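PDB 1H12: endo-1,4-beta-xylanase from Pseudoalteromonas haloplanktis, which hydrolyses internal beta-1,4 linkages of xylan as a cold-adapted family 8 glycoside hydrolase, and may also cleave related beta-glucans. Local coordinates for residues Y51-N56 with K104-N109; K125-L128 with V134-V137; V350-S355 with G359-F364; Y315-N320 with F365-S370; A207-F212 with N223-V228. All blocks are in the same frame, centred on the assembly; numbering follows the deposited sequence. Where two conformers were deposited one is given.

Contact 1 of 5, residues Y51-N56 with K104-N109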
# COMPACT_ATOMS: atom_id res chain seq x y z
N TYR A 51 12.48 -6.95 -12.45
CA TYR A 51 12.96 -7.44 -13.73
C TYR A 51 13.38 -6.31 -14.63
O TYR A 51 12.74 -5.25 -14.69
CB TYR A 51 11.84 -8.22 -14.44
CG TYR A 51 11.57 -9.56 -13.81
CD1 TYR A 51 10.78 -9.70 -12.71
CD2 TYR A 51 12.17 -10.72 -14.35
CE1 TYR A 51 10.57 -10.94 -12.13
CE2 TYR A 51 11.95 -11.95 -13.75
CZ TYR A 51 11.15 -12.06 -12.64
OH TYR A 51 10.93 -13.28 -12.03
N PRO A 52 14.46 -6.51 -15.39
CA PRO A 52 14.86 -5.52 -16.38
C PRO A 52 13.97 -5.54 -17.60
O PRO A 52 13.45 -6.57 -18.02
CB PRO A 52 16.31 -5.98 -16.74
CG PRO A 52 16.28 -7.44 -16.55
CD PRO A 52 15.34 -7.70 -15.36
N TYR A 53 13.83 -4.36 -18.19
CA TYR A 53 13.15 -4.15 -19.48
C TYR A 53 14.19 -3.64 -20.48
O TYR A 53 14.88 -2.65 -20.22
CB TYR A 53 12.02 -3.13 -19.34
CG TYR A 53 11.32 -2.83 -20.63
CD1 TYR A 53 10.70 -3.83 -21.35
CD2 TYR A 53 11.34 -1.58 -21.15
CE1 TYR A 53 10.13 -3.56 -22.57
CE2 TYR A 53 10.74 -1.27 -22.37
CZ TYR A 53 10.15 -2.30 -23.09
OH TYR A 53 9.55 -2.07 -24.35
N THR A 54 14.32 -4.38 -21.59
CA THR A 54 15.23 -4.03 -22.66
C THR A 54 14.48 -3.91 -23.98
O THR A 54 13.41 -4.53 -24.15
CB THR A 54 16.32 -5.09 -22.81
OG1 THR A 54 15.74 -6.33 -23.25
CG2 THR A 54 17.05 -5.34 -21.48
N GLU A 55 15.01 -3.12 -24.89
CA GLU A 55 14.43 -2.94 -26.21
C GLU A 55 15.51 -3.15 -27.24
O GLU A 55 16.52 -2.42 -27.24
CB GLU A 55 13.80 -1.55 -26.41
CG GLU A 55 12.55 -1.35 -25.55
CD GLU A 55 11.86 -0.05 -25.72
OE1 GLU A 55 12.52 0.94 -26.20
OE2 GLU A 55 10.65 0.06 -25.36
N ASN A 56 15.36 -4.16 -28.06
CA ASN A 56 16.39 -4.49 -29.05
C ASN A 56 17.76 -4.65 -28.45
O ASN A 56 18.76 -4.23 -29.01
CB ASN A 56 16.36 -3.55 -30.25
CG ASN A 56 15.07 -3.66 -31.04
OD1 ASN A 56 14.57 -4.76 -31.31
ND2 ASN A 56 14.47 -2.59 -31.32
N LYS A 104 8.04 6.71 -15.18
CA LYS A 104 7.93 7.98 -15.82
C LYS A 104 7.88 7.87 -17.34
O LYS A 104 7.16 8.61 -18.01
CB LYS A 104 9.04 8.91 -15.30
CG LYS A 104 8.94 10.33 -15.63
CD LYS A 104 10.10 11.15 -14.88
CE LYS A 104 10.00 12.57 -15.23
NZ LYS A 104 11.11 13.24 -14.64
N ALA A 105 8.61 6.91 -17.90
CA ALA A 105 8.67 6.73 -19.34
C ALA A 105 7.44 6.00 -19.88
O ALA A 105 6.96 6.35 -20.95
CB ALA A 105 9.90 5.94 -19.74
N TYR A 106 7.01 4.95 -19.19
CA TYR A 106 6.10 3.99 -19.77
C TYR A 106 4.72 3.93 -19.10
O TYR A 106 3.74 3.61 -19.77
CB TYR A 106 6.74 2.60 -19.79
CG TYR A 106 8.06 2.54 -20.47
CD1 TYR A 106 8.22 2.93 -21.78
CD2 TYR A 106 9.20 2.10 -19.82
CE1 TYR A 106 9.44 2.88 -22.42
CE2 TYR A 106 10.42 2.06 -20.45
CZ TYR A 106 10.54 2.47 -21.75
OH TYR A 106 11.78 2.40 -22.36
N GLN A 107 4.63 4.20 -17.80
CA GLN A 107 3.35 4.23 -17.13
C GLN A 107 2.63 5.55 -17.25
O GLN A 107 1.40 5.60 -17.35
CB GLN A 107 3.47 3.77 -15.66
CG GLN A 107 3.83 2.32 -15.54
CD GLN A 107 4.20 1.89 -14.11
OE1 GLN A 107 4.92 2.59 -13.41
NE2 GLN A 107 3.74 0.70 -13.72
N LYS A 108 3.37 6.66 -17.23
CA LYS A 108 2.75 7.98 -17.25
C LYS A 108 1.97 8.19 -18.54
O LYS A 108 2.56 8.08 -19.64
CB LYS A 108 3.82 9.05 -17.12
CG LYS A 108 3.24 10.43 -16.99
CD LYS A 108 4.34 11.52 -17.07
CE LYS A 108 3.74 12.87 -17.29
NZ LYS A 108 4.79 13.89 -17.49
N ASN A 109 0.74 8.61 -18.45
CA ASN A 109 -0.02 9.08 -19.63
C ASN A 109 0.44 10.49 -19.94
O ASN A 109 0.64 11.33 -19.05
CB ASN A 109 -1.51 9.09 -19.34
CG ASN A 109 -2.12 7.73 -19.14
OD1 ASN A 109 -2.95 7.55 -18.16
ND2 ASN A 109 -1.88 6.81 -20.00
O HOH W 1 11.95 3.26 -24.96
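A T-shaped tyrosine pair joins an edge strand of the five-stranded antiparallel sheet, 50-55, to the last turn of helix 93-107. Tyr53 presents the CD2-CE2 edge of its ring to the face of Tyr106; the centroids are 5.3 Å apart and the planes stand at 81°. The closest approach is Tyr53 CE2 to Tyr106 CZ, 3.8 Å, and the Tyr106 hydroxyl lies in the plane of the Tyr53 ring at that edge. CG of Tyr53 stands anti to its backbone N (chi1 177°), which carries the ring off the strand toward the helix. Ala105 CB sits over the centre of one face of the Tyr106 ring. Two residues along the strand, Glu55 OE2 accepts a hydrogen bond from Tyr53 OH on its anti lone pair, 2.6 Å. Glu55 OE1 accepts from a water at 2.7 Å, and that water is also 2.7 Å from Tyr106 OH. Tyr53 OH has a further hydrogen-bond partner in Val134 N, on the opposite outermost strand of the sheet. Both phenol groups are thus tied to one carboxylate, Tyr53 directly and Tyr106 through water, so both hydroxyls have polar partners while the rings supply the apolar part of the contact.

Contact 2 of 5, residues K125-L128 with V134-V137; sequences KLKL and VYKV
Leu126 and Lys136 lie side by side on one face of the hairpin 123-128/134-136 and point the same way, Leu126 CD1 resting 3.8 Å from Lys136 CG. On that face the Leu126 side chain also crosses Val134, its CD2 touching Val134 CG2 at 3.6 Å, while Leu128 CD2 reaches Val134 CB. The other face carries Lys127 and Tyr135, again alongside one another: Lys127 CB meets Tyr135 CE1 at 3.7 Å. The tyrosine CG is set between backbone N and carbonyl carbon (chi1 72°), which brings the ring alongside Lys127. The Val137 side chain crosses that of Lys127, Val137 CG2 3.7 Å from Lys127 CG. Lys127 and Tyr135 form the hydrogen-bonded antiparallel pair, N to O 3.0 Å from Lys127 to Tyr135 and 2.9 Å in return; Val137 N adds a more bent bond to Lys125 O. Beneath the leucine face lies helix 93-107, where Leu126 packs on Phe102 and Tyr106. Replacing Leu126 by alanine is likely to leave Val134 CG2 and the Lys136 stem without their apolar neighbour and open a gap against that helix. The amines of Lys127 and Lys136 hydrogen-bond the backbone carbonyls of Glu71 and Tyr106: stems pack, charged ends bind other parts of the chain.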
# COMPACT_ATOMS: atom_id res chain seq x y z
N LYS A 125 -2.23 -0.65 -15.77
CA LYS A 125 -1.89 -1.96 -16.32
C LYS A 125 -1.19 -1.85 -17.66
O LYS A 125 -1.77 -1.36 -18.64
CB LYS A 125 -3.13 -2.83 -16.48
CG LYS A 125 -2.82 -4.25 -16.82
CD LYS A 125 -4.07 -5.11 -17.16
CE LYS A 125 -4.77 -5.48 -15.97
NZ LYS A 125 -5.92 -6.47 -16.49
N LEU A 126 0.06 -2.29 -17.67
CA LEU A 126 0.89 -2.43 -18.86
C LEU A 126 1.14 -3.91 -19.08
O LEU A 126 1.05 -4.72 -18.17
CB LEU A 126 2.22 -1.72 -18.68
CG LEU A 126 2.31 -0.21 -19.02
CD1 LEU A 126 1.30 0.65 -18.45
CD2 LEU A 126 3.70 0.25 -18.63
N LYS A 127 1.51 -4.27 -20.30
CA LYS A 127 1.99 -5.60 -20.61
C LYS A 127 3.10 -5.48 -21.62
O LYS A 127 3.24 -4.45 -22.27
CB LYS A 127 0.88 -6.52 -21.18
CG LYS A 127 -0.06 -7.17 -20.19
CD LYS A 127 -1.06 -8.05 -20.88
CE LYS A 127 -1.95 -8.73 -19.82
NZ LYS A 127 -2.92 -9.75 -20.39
N LEU A 128 3.86 -6.56 -21.79
CA LEU A 128 4.72 -6.70 -22.96
C LEU A 128 3.90 -7.37 -24.08
O LEU A 128 3.21 -8.35 -23.84
CB LEU A 128 5.97 -7.49 -22.63
CG LEU A 128 6.81 -7.00 -21.49
CD1 LEU A 128 8.13 -7.73 -21.40
CD2 LEU A 128 7.08 -5.52 -21.53
N VAL A 134 6.73 -2.93 -24.43
CA VAL A 134 5.73 -2.51 -23.48
C VAL A 134 4.62 -1.69 -24.12
O VAL A 134 4.85 -0.91 -25.04
CB VAL A 134 6.40 -1.74 -22.34
CG1 VAL A 134 6.97 -0.40 -22.73
CG2 VAL A 134 5.53 -1.66 -21.12
N TYR A 135 3.39 -1.87 -23.61
CA TYR A 135 2.26 -1.06 -24.04
C TYR A 135 1.26 -1.00 -22.93
O TYR A 135 1.26 -1.80 -21.99
CB TYR A 135 1.60 -1.63 -25.34
CG TYR A 135 0.83 -2.90 -25.12
CD1 TYR A 135 1.48 -4.12 -24.96
CD2 TYR A 135 -0.55 -2.90 -24.99
CE1 TYR A 135 0.77 -5.29 -24.71
CE2 TYR A 135 -1.27 -4.04 -24.78
CZ TYR A 135 -0.62 -5.25 -24.64
OH TYR A 135 -1.32 -6.42 -24.36
N LYS A 136 0.42 0.02 -23.00
CA LYS A 136 -0.63 0.23 -21.99
C LYS A 136 -1.87 -0.56 -22.34
O LYS A 136 -2.45 -0.44 -23.44
CB LYS A 136 -1.01 1.72 -21.93
CG LYS A 136 0.16 2.61 -21.52
CD LYS A 136 -0.19 4.07 -21.44
CE LYS A 136 0.93 4.94 -20.89
NZ LYS A 136 2.07 5.02 -21.88
N VAL A 137 -2.28 -1.40 -21.43
CA VAL A 137 -3.53 -2.17 -21.56
C VAL A 137 -4.70 -1.32 -21.13
O VAL A 137 -5.77 -1.32 -21.77
CB VAL A 137 -3.46 -3.48 -20.76
CG1 VAL A 137 -4.79 -4.23 -20.84
CG2 VAL A 137 -2.31 -4.37 -21.21

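Contact 3 of 5, residues V350-S355 with G359-F364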
# COMPACT_ATOMS: atom_id res chain seq x y z
N VAL A 350 1.32 -5.84 10.30
CA VAL A 350 1.52 -4.42 10.42
C VAL A 350 0.43 -3.77 11.24
O VAL A 350 0.67 -2.81 12.00
CB VAL A 350 1.66 -3.74 9.05
CG1 VAL A 350 1.81 -2.27 9.16
CG2 VAL A 350 2.79 -4.38 8.27
N ALA A 351 -0.79 -4.28 11.11
CA ALA A 351 -1.91 -3.78 11.87
C ALA A 351 -1.69 -3.81 13.37
O ALA A 351 -2.28 -3.03 14.11
CB ALA A 351 -3.17 -4.59 11.56
N LEU A 352 -0.82 -4.72 13.81
CA LEU A 352 -0.50 -4.84 15.24
C LEU A 352 0.08 -3.61 15.86
O LEU A 352 0.04 -3.46 17.09
CB LEU A 352 0.42 -6.04 15.49
CG LEU A 352 -0.17 -7.38 15.09
CD1 LEU A 352 0.93 -8.43 15.24
CD2 LEU A 352 -1.41 -7.71 15.94
N LEU A 353 0.60 -2.68 15.07
CA LEU A 353 1.07 -1.40 15.59
C LEU A 353 -0.05 -0.55 16.18
O LEU A 353 0.22 0.43 16.86
CB LEU A 353 1.85 -0.67 14.50
CG LEU A 353 3.14 -1.32 14.07
CD1 LEU A 353 3.62 -0.83 12.72
CD2 LEU A 353 4.24 -1.09 15.13
N ALA A 354 -1.30 -0.93 15.93
CA ALA A 354 -2.46 -0.30 16.56
C ALA A 354 -3.19 -1.25 17.51
O ALA A 354 -4.19 -0.83 18.09
CB ALA A 354 -3.46 0.20 15.52
N SER A 355 -2.72 -2.47 17.68
CA SER A 355 -3.41 -3.49 18.53
C SER A 355 -3.07 -3.27 20.01
O SER A 355 -1.98 -2.83 20.36
CB SER A 355 -2.89 -4.91 18.16
OG SER A 355 -3.47 -5.92 19.08
N GLY A 359 -2.09 -11.27 23.19
CA GLY A 359 -2.38 -12.59 22.69
C GLY A 359 -2.60 -12.61 21.16
O GLY A 359 -2.05 -13.48 20.48
N GLN A 360 -3.37 -11.68 20.67
CA GLN A 360 -3.59 -11.48 19.23
C GLN A 360 -2.23 -11.17 18.59
O GLN A 360 -1.91 -11.66 17.51
CB GLN A 360 -4.58 -10.28 18.88
CG GLN A 360 -6.10 -10.41 18.58
CD GLN A 360 -6.83 -9.03 18.44
OE1 GLN A 360 -8.02 -8.94 18.27
NE2 GLN A 360 -6.09 -7.94 18.59
N ALA A 361 -1.46 -10.28 19.20
CA ALA A 361 -0.19 -9.95 18.61
C ALA A 361 0.70 -11.13 18.49
O ALA A 361 1.32 -11.35 17.43
CB ALA A 361 0.50 -8.86 19.40
N ASN A 362 0.78 -11.94 19.56
CA ASN A 362 1.61 -13.10 19.46
C ASN A 362 1.23 -13.97 18.31
O ASN A 362 2.11 -14.45 17.59
CB ASN A 362 1.61 -13.89 20.80
N GLU A 363 -0.04 -14.25 18.15
CA GLU A 363 -0.48 -15.14 17.12
C GLU A 363 -0.29 -14.55 15.72
O GLU A 363 0.31 -15.22 14.87
CB GLU A 363 -1.96 -15.42 17.27
N PHE A 364 -0.78 -13.35 15.47
CA PHE A 364 -0.69 -12.76 14.13
C PHE A 364 0.78 -12.49 13.79
O PHE A 364 1.21 -12.70 12.66
CB PHE A 364 -1.54 -11.54 13.96
CG PHE A 364 -3.02 -11.83 13.78
CD1 PHE A 364 -3.51 -12.06 12.51
CD2 PHE A 364 -3.87 -11.93 14.86
CE1 PHE A 364 -4.85 -12.38 12.33
CE2 PHE A 364 -5.22 -12.26 14.68
CZ PHE A 364 -5.67 -12.50 13.39
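The Phe364 ring has the carbonyl oxygen of Gln360, one helical turn earlier, at its edge and in its plane, and it is the CB of Phe364, not the ring, that meets the other segment: Leu352 CD1 lies 4.2 Å from it. The ring itself leads away to pack on Leu310 of helix 300-318. Leu352 carries the contact. With chi1 at -61° it sends its fork toward helix 358-369, and the two methyls straddle the backbone of Ala361: Leu352 CD1 approaches Ala361 O at 3.7 Å, and Leu352 CD2 lies 3.7 Å from Ala361 CA and 4.1 Å from Ala361 CB. The small alanine lets the leucine fork come down onto the helix backbone, Leu352 CA 6.1 Å from Ala361 CA. Nearer the connection, Ser355 OG accepts a hydrogen bond from Asn357 N, and Asn357 OD1 one from Gln360 N at the start of helix 358-369. Leu352 also touches Leu310. Helix 342-351 runs out through a 3-10 turn at 352-354 and the chain reverses into helix 358-369: two consecutive helices joined by a short turn in the helical body of this enzyme, packed through Leu352, with hydrogen bonds of Ser355 and Asn357 in the turn.

Contact 4 of 5, residues Y315-N320 with F365-S370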
# COMPACT_ATOMS: atom_id res chain seq x y z
N TYR A 315 -11.87 -15.40 14.92
CA TYR A 315 -13.13 -16.14 15.00
C TYR A 315 -13.43 -16.90 13.71
O TYR A 315 -13.86 -18.07 13.76
CB TYR A 315 -14.21 -15.07 15.29
CG TYR A 315 -15.59 -15.61 15.49
CD1 TYR A 315 -15.93 -16.26 16.67
CD2 TYR A 315 -16.56 -15.48 14.51
CE1 TYR A 315 -17.17 -16.74 16.88
CE2 TYR A 315 -17.87 -16.02 14.74
CZ TYR A 315 -18.12 -16.62 15.93
OH TYR A 315 -19.38 -17.13 16.22
N ALA A 316 -13.19 -16.29 12.58
CA ALA A 316 -13.47 -16.92 11.31
C ALA A 316 -12.60 -18.15 11.12
O ALA A 316 -13.06 -19.15 10.54
CB ALA A 316 -13.24 -15.92 10.18
N LYS A 317 -11.36 -18.11 11.57
CA LYS A 317 -10.48 -19.26 11.52
C LYS A 317 -11.03 -20.42 12.36
O LYS A 317 -10.96 -21.59 11.94
CB LYS A 317 -9.09 -18.85 12.01
CG LYS A 317 -8.09 -19.97 12.12
CD LYS A 317 -6.71 -19.43 12.49
CE LYS A 317 -5.73 -20.52 12.80
NZ LYS A 317 -4.42 -19.91 13.09
N THR A 318 -11.60 -20.11 13.54
CA THR A 318 -12.17 -21.19 14.35
C THR A 318 -13.38 -21.84 13.69
O THR A 318 -13.72 -22.96 14.03
CB THR A 318 -12.56 -20.74 15.76
OG1 THR A 318 -13.72 -19.91 15.76
CG2 THR A 318 -11.40 -20.08 16.51
N ASN A 319 -14.04 -21.12 12.77
CA ASN A 319 -15.18 -21.59 12.05
C ASN A 319 -14.84 -21.94 10.60
O ASN A 319 -15.66 -21.83 9.71
CB ASN A 319 -16.34 -20.63 12.13
CG ASN A 319 -17.03 -20.73 13.48
OD1 ASN A 319 -17.56 -21.82 13.84
ND2 ASN A 319 -16.99 -19.66 14.25
N ASN A 320 -13.62 -22.42 10.38
CA ASN A 320 -13.15 -22.81 9.06
C ASN A 320 -12.64 -24.24 9.11
O ASN A 320 -11.79 -24.57 9.93
CB ASN A 320 -12.06 -21.89 8.57
CG ASN A 320 -11.88 -21.97 7.06
OD1 ASN A 320 -11.37 -22.98 6.55
ND2 ASN A 320 -12.41 -20.99 6.33
N PHE A 365 1.58 -12.04 14.76
CA PHE A 365 2.93 -11.75 14.43
C PHE A 365 3.71 -13.03 14.08
O PHE A 365 4.47 -13.09 13.10
CB PHE A 365 3.68 -11.00 15.53
CG PHE A 365 5.02 -10.56 15.05
CD1 PHE A 365 5.14 -9.41 14.30
CD2 PHE A 365 6.16 -11.32 15.25
CE1 PHE A 365 6.36 -9.04 13.77
CE2 PHE A 365 7.38 -10.91 14.71
CZ PHE A 365 7.45 -9.79 13.97
N ASN A 366 3.53 -14.06 14.91
CA ASN A 366 4.25 -15.31 14.65
C ASN A 366 3.83 -16.00 13.38
O ASN A 366 4.65 -16.60 12.69
CB ASN A 366 4.24 -16.20 15.90
CG ASN A 366 5.22 -15.62 16.94
OD1 ASN A 366 6.36 -15.53 16.63
ND2 ASN A 366 4.76 -15.12 18.03
N GLU A 367 2.56 -15.88 13.01
CA GLU A 367 2.10 -16.44 11.74
C GLU A 367 2.79 -15.76 10.57
O GLU A 367 2.97 -16.39 9.52
CB GLU A 367 0.60 -16.35 11.59
CG GLU A 367 -0.07 -17.33 12.52
CD GLU A 367 -1.55 -17.37 12.41
OE1 GLU A 367 -2.03 -16.86 11.35
OE2 GLU A 367 -2.21 -17.97 13.36
N PHE A 368 3.11 -14.48 10.70
CA PHE A 368 3.87 -13.77 9.66
C PHE A 368 5.37 -14.11 9.70
O PHE A 368 5.97 -14.40 8.69
CB PHE A 368 3.67 -12.27 9.82
CG PHE A 368 4.63 -11.42 9.03
CD1 PHE A 368 4.57 -11.32 7.65
CD2 PHE A 368 5.62 -10.73 9.66
CE1 PHE A 368 5.43 -10.60 6.90
CE2 PHE A 368 6.53 -9.99 8.91
CZ PHE A 368 6.42 -9.91 7.55
N TRP A 369 5.95 -14.07 10.87
CA TRP A 369 7.38 -14.21 11.01
C TRP A 369 7.86 -15.63 10.69
O TRP A 369 9.03 -15.81 10.28
CB TRP A 369 7.82 -13.82 12.43
CG TRP A 369 9.29 -13.52 12.59
CD1 TRP A 369 10.23 -14.31 13.16
CD2 TRP A 369 9.96 -12.37 12.12
NE1 TRP A 369 11.45 -13.69 13.10
CE2 TRP A 369 11.31 -12.51 12.45
CE3 TRP A 369 9.55 -11.22 11.42
CZ2 TRP A 369 12.23 -11.54 12.21
CZ3 TRP A 369 10.46 -10.26 11.16
CH2 TRP A 369 11.82 -10.43 11.51
N SER A 370 6.99 -16.61 10.81
CA SER A 370 7.36 -17.97 10.49
C SER A 370 7.29 -18.28 9.03
O SER A 370 7.77 -19.33 8.60
CB SER A 370 6.46 -18.93 11.26
OG SER A 370 5.15 -18.89 10.73
O HOH W 2 -3.81 -18.51 10.59
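Lys317 NZ and Glu367 OE2 form a salt bridge, 3.0 Å apart, and these two residues alone carry the contact between the segments. They reach each other from opposite directions, the ammonium group meeting one carboxylate oxygen. A water closes the other side of the pair: it accepts from Lys317 NZ at 2.9 Å and donates to Glu367 OE1 at 2.5 Å, so the amine holds one carboxylate oxygen directly and the other through water. Further out, the stems set the reach. Lys317 is stretched throughout, its chi1 of 176° continuing the extended chain, and Glu367 is extended beyond CG, which is how Lys317 and Glu367, with CA atoms 12.9 Å apart, can be joined. The Lys317 side chain also touches Asn323 in the loop that follows its helix. Behind Lys317, the last turn of its helix is finished by Thr318 OG1, which donates to Tyr315 O at 2.7 Å. Behind Glu367, Ser370 OG and Ser370 N both donate to Asn366 O where that helix runs out. The bridge lies at the protein surface, spanning the C-terminal ends of helices 300-318 and 358-369. On other sides of the second helix, Phe365 packs on helix 20-23, and Phe368 on helices 342-351 and 379-392.

Contact 5 of 5, residues A207-F212 with N223-V228; sequences AFYDYF and NYWRQV
An antiparallel helix pair, 206-215 with 219-243, forms this buried helical hairpin; the short segments run at 169° with axes 7.7 Å apart. Val228 CG1 sits over the centre of one face of the Tyr209 ring in a CH-pi contact, 3.6 Å from the ring centroid. With chi1 at 174°, Val228 directs this methyl onto the ring. Phe212 turns its edge to the face of Trp225, planes at 82°, with Phe212 CD2 3.8 Å from Trp225 CE3, while its CB lies over the five-membered ring of the indole. The opposite indole face is covered by Tyr224 CD2. Tyr209 CD1 also meets Trp225 CZ3 at 3.9 Å, the two side chains crossing at about a right angle, and Tyr209 O lies 3.5 Å from Trp225 CB. The tyrosine hydroxyl reaches out of the pair to hydrogen-bond Glu147 of helix 143-160. With an alanine at Tyr209, the Val228 methyl would probably lose the ring face it rests on and Glu147 its phenol partner. At the margin, a water donates to Arg226 O at 2.8 Å and weakly to Asp210 OD1. Consecutive antiparallel helices are what the (alpha/alpha)6 barrel of family 8 glycoside hydrolases is built from; here aromatic side chains make most of the interface.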
# COMPACT_ATOMS: atom_id res chain seq x y z
N ALA A 207 -1.23 9.32 7.33
CA ALA A 207 0.08 9.83 7.65
C ALA A 207 0.82 10.29 6.42
O ALA A 207 1.65 11.21 6.50
CB ALA A 207 0.89 8.79 8.40
N PHE A 208 0.61 9.64 5.27
CA PHE A 208 1.25 10.13 4.04
C PHE A 208 0.85 11.58 3.77
O PHE A 208 1.67 12.37 3.33
CB PHE A 208 0.90 9.28 2.81
CG PHE A 208 1.62 7.96 2.69
CD1 PHE A 208 2.43 7.45 3.68
CD2 PHE A 208 1.48 7.23 1.51
CE1 PHE A 208 3.06 6.22 3.51
CE2 PHE A 208 2.07 6.02 1.36
CZ PHE A 208 2.87 5.50 2.35
N TYR A 209 -0.42 11.91 3.98
CA TYR A 209 -0.90 13.25 3.67
C TYR A 209 -0.25 14.27 4.62
O TYR A 209 0.07 15.39 4.21
CB TYR A 209 -2.41 13.32 3.72
CG TYR A 209 -3.10 12.21 2.95
CD1 TYR A 209 -2.79 11.90 1.65
CD2 TYR A 209 -4.08 11.47 3.58
CE1 TYR A 209 -3.45 10.88 0.99
CE2 TYR A 209 -4.74 10.44 2.92
CZ TYR A 209 -4.43 10.14 1.64
OH TYR A 209 -5.10 9.07 1.07
N ASP A 210 -0.07 13.90 5.90
CA ASP A 210 0.64 14.79 6.81
C ASP A 210 2.08 14.99 6.39
O ASP A 210 2.60 16.10 6.49
CB ASP A 210 0.59 14.18 8.22
CG ASP A 210 -0.74 14.32 8.90
OD1 ASP A 210 -1.19 15.49 8.97
OD2 ASP A 210 -1.33 13.35 9.36
N TYR A 211 2.73 13.92 5.90
CA TYR A 211 4.09 14.05 5.37
C TYR A 211 4.09 14.95 4.12
O TYR A 211 4.95 15.83 3.99
CB TYR A 211 4.59 12.62 5.04
CG TYR A 211 5.94 12.56 4.40
CD1 TYR A 211 7.09 12.78 5.11
CD2 TYR A 211 6.07 12.23 3.06
CE1 TYR A 211 8.34 12.72 4.48
CE2 TYR A 211 7.30 12.10 2.46
CZ TYR A 211 8.44 12.41 3.15
OH TYR A 211 9.64 12.37 2.47
N PHE A 212 3.12 14.78 3.23
CA PHE A 212 3.06 15.65 2.06
C PHE A 212 2.96 17.12 2.51
O PHE A 212 3.65 17.99 1.99
CB PHE A 212 1.87 15.33 1.20
CG PHE A 212 1.82 13.92 0.58
CD1 PHE A 212 2.93 13.16 0.46
CD2 PHE A 212 0.65 13.45 0.06
CE1 PHE A 212 2.88 11.91 -0.14
CE2 PHE A 212 0.57 12.20 -0.53
CZ PHE A 212 1.69 11.42 -0.63
N ASN A 223 -1.82 23.46 3.90
CA ASN A 223 -3.14 23.35 4.48
C ASN A 223 -4.02 22.32 3.76
O ASN A 223 -4.73 21.54 4.40
CB ASN A 223 -3.80 24.73 4.55
CG ASN A 223 -3.26 25.56 5.66
OD1 ASN A 223 -2.26 26.37 5.49
ND2 ASN A 223 -3.83 25.42 6.77
N TYR A 224 -3.92 22.29 2.45
CA TYR A 224 -4.67 21.32 1.64
C TYR A 224 -4.38 19.89 2.11
O TYR A 224 -5.30 19.12 2.40
CB TYR A 224 -4.33 21.47 0.15
CG TYR A 224 -5.01 20.45 -0.73
CD1 TYR A 224 -6.27 20.67 -1.18
CD2 TYR A 224 -4.39 19.23 -1.01
CE1 TYR A 224 -6.93 19.72 -1.99
CE2 TYR A 224 -5.03 18.28 -1.78
CZ TYR A 224 -6.30 18.50 -2.24
OH TYR A 224 -6.91 17.52 -2.99
N TRP A 225 -3.10 19.54 2.21
CA TRP A 225 -2.76 18.17 2.57
C TRP A 225 -3.08 17.85 4.03
O TRP A 225 -3.42 16.71 4.33
CB TRP A 225 -1.32 17.85 2.19
CG TRP A 225 -1.16 17.74 0.70
CD1 TRP A 225 -0.49 18.59 -0.11
CD2 TRP A 225 -1.71 16.72 -0.15
NE1 TRP A 225 -0.59 18.18 -1.41
CE2 TRP A 225 -1.33 17.01 -1.45
CE3 TRP A 225 -2.45 15.58 0.07
CZ2 TRP A 225 -1.72 16.24 -2.53
CZ3 TRP A 225 -2.83 14.78 -0.99
CH2 TRP A 225 -2.47 15.13 -2.29
N ARG A 226 -2.97 18.83 4.94
CA ARG A 226 -3.39 18.58 6.30
C ARG A 226 -4.88 18.28 6.36
O ARG A 226 -5.32 17.43 7.12
CB ARG A 226 -3.10 19.83 7.15
N GLN A 227 -5.68 18.99 5.55
CA GLN A 227 -7.10 18.77 5.50
C GLN A 227 -7.40 17.37 4.90
O GLN A 227 -8.33 16.69 5.36
CB GLN A 227 -7.76 19.84 4.67
CG GLN A 227 -7.74 21.20 5.39
CD GLN A 227 -7.80 22.37 4.44
OE1 GLN A 227 -8.20 22.25 3.29
NE2 GLN A 227 -7.40 23.54 4.95
N VAL A 228 -6.66 16.97 3.87
CA VAL A 228 -6.82 15.61 3.32
C VAL A 228 -6.55 14.60 4.43
O VAL A 228 -7.27 13.60 4.56
CB VAL A 228 -5.88 15.41 2.11
CG1 VAL A 228 -5.92 13.98 1.63
CG2 VAL A 228 -6.29 16.31 0.95
O HOH W 3 -4.12 17.00 9.63

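How the contacts relate
Contacts 1 and 2 belong to one structural unit, the five-stranded sheet and the helix 93-107 packed on it; their centres are 9 Å apart and they touch directly, Tyr106 O lying 3.5 Å from Leu126 CD2. Contacts 3 and 4 share helix 358-369, with centres 11 Å apart, and contact 3 is nested within the chain loop that contact 4 closes; Leu352 CD1 meets Phe365 N at 3.7 Å. Contacts 1 and 3 lie on opposite sides of the chain's centre, 39 Å between centres. Contact 5 stands apart, about 10 Å from contact 3 at the nearest atoms. The side chain of Glu367 in contact 4 is about 12 Å from the bound xylose.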